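PDB 4ZY9: Glucanase/chitosanase from Paenibacillus fukuinensis, which probably hydrolyses O-glycosidic bonds in chitosan and glucan chains, the piece described here being a CBM32 beta-sandwich module that binds chitosan. Local coordinates for residues N88-Y93 with T108-K113. The protein carries 1 engineered substitution. Numbering follows the deposited sequence.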
ATOM      1  N   ASN A  88       5.759  -9.358 -11.731  1.00  8.71           N
ATOM      2  CA  ASN A  88       7.050  -9.695 -11.142  1.00  8.76           C
ATOM      3  C   ASN A  88       7.283  -8.676 -10.006  1.00  7.93           C
ATOM      4  O   ASN A  88       7.491  -7.497 -10.253  1.00  8.86           O
ATOM      5  CB  ASN A  88       8.138  -9.576 -12.179  1.00  8.67           C
ATOM      6  CG  ASN A  88       7.913 -10.416 -13.374  1.00  9.42           C
ATOM      7  OD1 ASN A  88       7.837  -9.895 -14.525  1.00 11.72           O
ATOM      8  ND2 ASN A  88       7.954 -11.750 -13.121  1.00  9.42           N
ATOM      9  N   TRP A  89       7.241  -9.216  -8.801  1.00  8.38           N
ATOM     10  CA  TRP A  89       7.265  -8.462  -7.527  1.00  6.63           C
ATOM     11  C   TRP A  89       8.484  -8.909  -6.729  1.00  7.08           C
ATOM     12  O   TRP A  89       8.795 -10.115  -6.669  1.00  9.23           O
ATOM     13  CB  TRP A  89       6.051  -8.670  -6.647  1.00  7.92           C
ATOM     14  CG  TRP A  89       4.748  -8.181  -7.210  1.00  7.50           C
ATOM     15  CD1 TRP A  89       3.778  -8.940  -7.796  1.00  9.32           C
ATOM     16  CD2 TRP A  89       4.261  -6.841  -7.239  1.00  6.88           C
ATOM     17  NE1 TRP A  89       2.724  -8.165  -8.176  1.00  8.65           N
ATOM     18  CE2 TRP A  89       2.959  -6.864  -7.879  1.00  7.41           C
ATOM     19  CE3 TRP A  89       4.796  -5.597  -6.801  1.00  6.30           C
ATOM     20  CZ2 TRP A  89       2.196  -5.764  -8.039  1.00  7.02           C
ATOM     21  CZ3 TRP A  89       4.032  -4.508  -7.022  1.00  5.83           C
ATOM     22  CH2 TRP A  89       2.731  -4.549  -7.709  1.00  6.11           C
ATOM     23  N   THR A  90       9.207  -7.956  -6.138  1.00  6.07           N
ATOM     24  CA  THR A  90      10.252  -8.220  -5.158  1.00  7.07           C
ATOM     25  C   THR A  90       9.817  -7.653  -3.831  1.00  6.13           C
ATOM     26  O   THR A  90       9.448  -6.450  -3.718  1.00  5.81           O
ATOM     27  CB  THR A  90      11.551  -7.564  -5.575  1.00  7.96           C
ATOM     28  OG1 THR A  90      12.020  -8.156  -6.820  1.00 11.16           O
ATOM     29  CG2 THR A  90      12.612  -7.851  -4.583  1.00  9.15           C
ATOM     30  N   THR A  91       9.828  -8.491  -2.791  1.00  5.80           N
ATOM     31  CA  THR A  91       9.590  -8.041  -1.449  1.00  6.33           C
ATOM     32  C   THR A  91      10.709  -7.261  -0.873  1.00  5.76           C
ATOM     33  O   THR A  91      11.871  -7.723  -0.993  1.00  8.59           O
ATOM     34  CB  THR A  91       9.230  -9.259  -0.549  1.00  6.01           C
ATOM     35  OG1 THR A  91       8.051  -9.803  -1.158  1.00  7.54           O
ATOM     36  CG2 THR A  91       9.105  -8.896   0.880  1.00  7.11           C
ATOM     37  N   VAL A  92      10.445  -6.103  -0.354  1.00  5.36           N
ATOM     38  CA  VAL A  92      11.464  -5.248   0.328  1.00  6.14           C
ATOM     39  C   VAL A  92      11.276  -5.157   1.794  1.00  6.27           C
ATOM     40  O   VAL A  92      12.246  -4.665   2.468  1.00  7.90           O
ATOM     41  CB  VAL A  92      11.515  -3.887  -0.368  1.00  6.90           C
ATOM     42  CG1 VAL A  92      11.859  -4.049  -1.799  1.00  8.33           C
ATOM     43  CG2 VAL A  92      10.250  -3.090  -0.126  1.00  7.80           C
ATOM     44  N   TYR A  93      10.175  -5.628   2.322  1.00  5.72           N
ATOM     45  CA  TYR A  93       9.933  -5.544   3.733  1.00  5.42           C
ATOM     46  C   TYR A  93       8.915  -6.622   4.100  1.00  5.65           C
ATOM     47  O   TYR A  93       7.903  -6.733   3.293  1.00  5.52           O
ATOM     48  CB  TYR A  93       9.386  -4.199   4.209  1.00  5.85           C
ATOM     49  CG  TYR A  93       8.969  -4.127   5.642  1.00  5.71           C
ATOM     50  CD1 TYR A  93       9.968  -3.999   6.627  1.00  7.04           C
ATOM     51  CD2 TYR A  93       7.706  -4.195   6.036  1.00  6.83           C
ATOM     52  CE1 TYR A  93       9.629  -3.928   7.940  1.00  7.35           C
ATOM     53  CE2 TYR A  93       7.316  -4.100   7.372  1.00  6.99           C
ATOM     54  CZ  TYR A  93       8.325  -3.969   8.332  1.00  6.60           C
ATOM     55  OH  TYR A  93       7.959  -3.883   9.684  1.00  8.58           O
ATOM     56  N   THR A 108      16.732  -0.434   0.981  1.00  7.66           N
ATOM     57  CA  THR A 108      17.730  -0.070  -0.001  1.00  8.63           C
ATOM     58  C   THR A 108      17.075   0.312  -1.301  1.00  7.12           C
ATOM     59  O   THR A 108      16.061  -0.366  -1.742  1.00  7.70           O
ATOM     60  CB  THR A 108      18.743  -1.185  -0.249  1.00  9.62           C
ATOM     61  OG1 THR A 108      18.130  -2.385  -0.504  1.00 12.76           O
ATOM     62  CG2 THR A 108      19.687  -1.271   1.022  1.00 10.11           C
ATOM     63  N   ALA A 109      17.549   1.287  -1.976  1.00  7.72           N
ATOM     64  CA  ALA A 109      16.802   1.854  -3.076  1.00  7.89           C
ATOM     65  C   ALA A 109      16.593   0.887  -4.245  1.00  7.16           C
ATOM     66  O   ALA A 109      17.450   0.011  -4.610  1.00  8.57           O
ATOM     67  CB  ALA A 109      17.547   3.016  -3.668  1.00  8.79           C
ATOM     68  N   ARG A 110      15.427   0.964  -4.826  1.00  6.66           N
ATOM     69  CA  ARG A 110      15.008   0.148  -6.003  0.80  7.47           C
ATOM     70  C   ARG A 110      14.430   1.048  -7.021  1.00  6.45           C
ATOM     71  O   ARG A 110      14.026   2.196  -6.737  1.00  7.98           O
ATOM     72  CB  ARG A 110      14.043  -0.917  -5.499  0.80 11.34           C
ATOM     73  CG  ARG A 110      14.876  -2.134  -5.084  0.80 12.15           C
ATOM     74  CD  ARG A 110      14.052  -3.227  -4.656  0.80 10.99           C
ATOM     75  NE  ARG A 110      14.806  -4.095  -3.771  0.80 10.24           N
ATOM     76  CZ  ARG A 110      15.415  -5.189  -4.132  0.80  9.28           C
ATOM     77  NH1 ARG A 110      15.278  -5.631  -5.358  0.80  9.37           N
ATOM     78  NH2 ARG A 110      16.116  -5.877  -3.234  0.80  9.26           N
ATOM     79  N   THR A 111      14.356   0.593  -8.271  1.00  6.30           N
ATOM     80  CA  THR A 111      13.600   1.290  -9.302  0.80  6.39           C
ATOM     81  C   THR A 111      12.263   0.533  -9.443  1.00  5.20           C
ATOM     82  O   THR A 111      12.233  -0.691  -9.573  1.00  5.81           O
ATOM     83  CB  THR A 111      14.262   1.288 -10.682  0.80  6.29           C
ATOM     84  OG1 THR A 111      15.560   1.891 -10.473  0.80  9.09           O
ATOM     85  CG2 THR A 111      13.404   1.943 -11.675  0.80  6.51           C
ATOM     86  N   ALA A 112      11.181   1.283  -9.322  1.00  5.24           N
ATOM     87  CA  ALA A 112       9.825   0.674  -9.403  1.00  5.77           C
ATOM     88  C   ALA A 112       8.878   1.590 -10.103  1.00  5.08           C
ATOM     89  O   ALA A 112       8.952   2.801  -9.988  1.00  5.48           O
ATOM     90  CB  ALA A 112       9.307   0.416  -7.973  1.00  7.43           C
ATOM     91  N   LYS A 113       7.993   0.972 -10.860  1.00  4.88           N
ATOM     92  CA  LYS A 113       6.805   1.631 -11.377  1.00  4.90           C
ATOM     93  C   LYS A 113       5.630   1.364 -10.457  1.00  4.37           C
ATOM     94  O   LYS A 113       4.691   2.208 -10.386  1.00  5.42           O
ATOM     95  CB  LYS A 113       6.509   1.182 -12.799  1.00  6.34           C
ATOM     96  CG  LYS A 113       5.318   1.883 -13.415  1.00  6.49           C
ATOM     97  CD  LYS A 113       5.109   1.515 -14.861  1.00  7.79           C
ATOM     98  CE  LYS A 113       3.863   2.145 -15.399  1.00  8.91           C
ATOM     99  NZ  LYS A 113       3.589   1.761 -16.808  1.00 10.51           N
TER
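The guanidinium of Arg110 carries the methyl of Thr90 over one of its faces: Thr90 CG2 sits 3.5 Å above the plane, displaced toward the rim, with Arg110 NH1 its nearest atom at 3.6 Å. Val92 CG1 lies 3.5 Å from Arg110 NE, obliquely to the group, and 3.7 Å from Arg110 CD, at the junction of the aliphatic chain and the charged head. The extended run from CG to NE (chi2 -177°, chi3 -156°) lets Arg110 span the gap from strand 109-112 to strand 90-95. Its side chain runs nearly perpendicular to that of Thr90 and antiparallel to that of Val92. Threonine suits its place because chi1 -64° puts OG1 beside the backbone N and turns CG2 anti to it, supplying a methyl to the flat group, while Val92 offers one apolar methyl to the CD-NE end of the arginine.

The two strands belong to different sheets of the beta-sandwich. Thr90 and Val92 pair through their backbones with Val79 and Ile77 of strand 75-80, with a classic beta bulge where Val92 and Tyr93 both face Ile77; Arg110 pairs with Val60 in the other sheet. The two segments meet by van der Waals packing alone, in one of two conformers of Arg110, so the packing is probably not permanent. The contact offers the charge no acceptor, and the partly exposed head can probably still reach water.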